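Local atomic coordinates of quinone oxidoreductase (Thermus thermophilus, PDB entry 1IZ0), a protein that binds NADPH and probably uses it to reduce quinones. Residues P94-E97 with G98-P101. Residues are numbered along the deposited sequence; the frame is centred on the assembly and turned at random.
Sequences PLPE and GLSP
A type II beta turn running from P96 to L99 reverses the chain between the short strand 93-94 and the helix that starts at P101. Its closing bond goes from L99 N to P96 O, 3.2 Å long and nearly straight, with an N-H...O angle of 164°. E97 and G98 fill the two central positions. G98 has the positive phi of 89° typical of the third place of a type II turn, a conformation in which a beta carbon would be driven against E97 O, which suits glycine. The bond from CA to CB of E97 points away from the second half of the turn, at the exposed tip of the loop.

Around the turn, the apolar contact converges on one methyl of L99. Its CD1 lies 3.7 Å from P96 CD, and the two side chains run side by side in the same direction, so that the first and last residues of the turn lie flank to flank. The same CD1 meets L95 CD2 at 4.0 Å, but here the two leucines cross at about a right angle. L99 has an unusual chi1 of -126°, away from the staggered positions, a torsion that goes with its branch lying against P96 and L95. L99 CB also rests 3.5 Å from P96 O, beside the closing bond.

Beyond the turn, S100 takes the N-cap position of helix 101-105, its OG hydrogen-bonded to E103 N. L95 and L99 both pack on A104 of this helix, while P96 and L99 touch L265 in a loop. L95 also lies on R71 and A73 of strand 70-75, the antiparallel partner of strand 93-94, placing the turn where strand 70-75, helix 101-105 and the loop holding L265 meet.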
ATOM      1  N   PRO A  94       6.270   9.938 -13.161  1.00 31.12           N
ATOM      2  CA  PRO A  94       7.603   9.720 -13.737  1.00 30.70           C
ATOM      3  C   PRO A  94       8.459   8.851 -12.822  1.00 28.60           C
ATOM      4  O   PRO A  94       8.422   8.994 -11.596  1.00 27.93           O
ATOM      5  CB  PRO A  94       8.173  11.139 -13.861  1.00 30.84           C
ATOM      6  CG  PRO A  94       6.971  12.009 -13.893  1.00 31.54           C
ATOM      7  CD  PRO A  94       6.065  11.368 -12.882  1.00 32.34           C
ATOM      8  N   LEU A  95       9.242   7.964 -13.422  1.00 27.77           N
ATOM      9  CA  LEU A  95      10.095   7.061 -12.662  1.00 27.67           C
ATOM     10  C   LEU A  95      11.564   7.342 -12.918  1.00 27.21           C
ATOM     11  O   LEU A  95      11.926   7.859 -13.973  1.00 26.73           O
ATOM     12  CB  LEU A  95       9.779   5.614 -13.047  1.00 25.49           C
ATOM     13  CG  LEU A  95       8.319   5.187 -12.871  1.00 25.72           C
ATOM     14  CD1 LEU A  95       8.086   3.844 -13.529  1.00 27.09           C
ATOM     15  CD2 LEU A  95       7.984   5.116 -11.398  1.00 25.85           C
ATOM     16  N   PRO A  96      12.433   7.008 -11.949  1.00 28.51           N
ATOM     17  CA  PRO A  96      13.872   7.235 -12.112  1.00 29.03           C
ATOM     18  C   PRO A  96      14.395   6.232 -13.130  1.00 28.71           C
ATOM     19  O   PRO A  96      13.901   5.109 -13.197  1.00 27.77           O
ATOM     20  CB  PRO A  96      14.439   6.948 -10.720  1.00 29.38           C
ATOM     21  CG  PRO A  96      13.256   7.086  -9.806  1.00 31.87           C
ATOM     22  CD  PRO A  96      12.138   6.492 -10.603  1.00 28.09           C
ATOM     23  N   GLU A  97      15.388   6.632 -13.916  1.00 28.97           N
ATOM     24  CA  GLU A  97      15.971   5.741 -14.909  1.00 28.71           C
ATOM     25  C   GLU A  97      16.469   4.471 -14.239  1.00 28.50           C
ATOM     26  O   GLU A  97      17.062   4.525 -13.163  1.00 28.37           O
ATOM     27  CB  GLU A  97      17.141   6.434 -15.609  1.00 31.50           C
ATOM     28  CG  GLU A  97      16.714   7.597 -16.469  1.00 34.57           C
ATOM     29  CD  GLU A  97      15.902   7.138 -17.659  1.00 36.96           C
ATOM     30  OE1 GLU A  97      14.967   7.867 -18.066  1.00 37.43           O
ATOM     31  OE2 GLU A  97      16.212   6.044 -18.188  1.00 37.90           O
ATOM     32  N   GLY A  98      16.222   3.328 -14.871  1.00 28.32           N
ATOM     33  CA  GLY A  98      16.685   2.069 -14.317  1.00 29.22           C
ATOM     34  C   GLY A  98      15.758   1.354 -13.346  1.00 29.09           C
ATOM     35  O   GLY A  98      15.991   0.185 -13.028  1.00 30.55           O
ATOM     36  N   LEU A  99      14.728   2.031 -12.850  1.00 27.44           N
ATOM     37  CA  LEU A  99      13.807   1.378 -11.925  1.00 25.96           C
ATOM     38  C   LEU A  99      13.155   0.244 -12.704  1.00 24.65           C
ATOM     39  O   LEU A  99      12.664   0.462 -13.812  1.00 23.53           O
ATOM     40  CB  LEU A  99      12.712   2.343 -11.456  1.00 26.69           C
ATOM     41  CG  LEU A  99      12.473   2.549  -9.953  1.00 29.04           C
ATOM     42  CD1 LEU A  99      11.062   3.089  -9.758  1.00 28.41           C
ATOM     43  CD2 LEU A  99      12.646   1.257  -9.180  1.00 26.01           C
ATOM     44  N   SER A 100      13.151  -0.960 -12.141  1.00 21.31           N
ATOM     45  CA  SER A 100      12.531  -2.084 -12.830  1.00 21.82           C
ATOM     46  C   SER A 100      11.016  -1.906 -12.796  1.00 20.84           C
ATOM     47  O   SER A 100      10.478  -1.205 -11.932  1.00 18.14           O
ATOM     48  CB  SER A 100      12.892  -3.408 -12.152  1.00 21.11           C
ATOM     49  OG  SER A 100      12.139  -3.575 -10.964  1.00 24.38           O
ATOM     50  N   PRO A 101      10.305  -2.525 -13.749  1.00 21.55           N
ATOM     51  CA  PRO A 101       8.845  -2.417 -13.795  1.00 21.35           C
ATOM     52  C   PRO A 101       8.206  -3.006 -12.538  1.00 21.36           C
ATOM     53  O   PRO A 101       7.205  -2.483 -12.037  1.00 22.59           O
ATOM     54  CB  PRO A 101       8.478  -3.217 -15.050  1.00 22.05           C
ATOM     55  CG  PRO A 101       9.663  -3.016 -15.935  1.00 22.63           C
ATOM     56  CD  PRO A 101      10.817  -3.196 -14.960  1.00 22.88           C
TER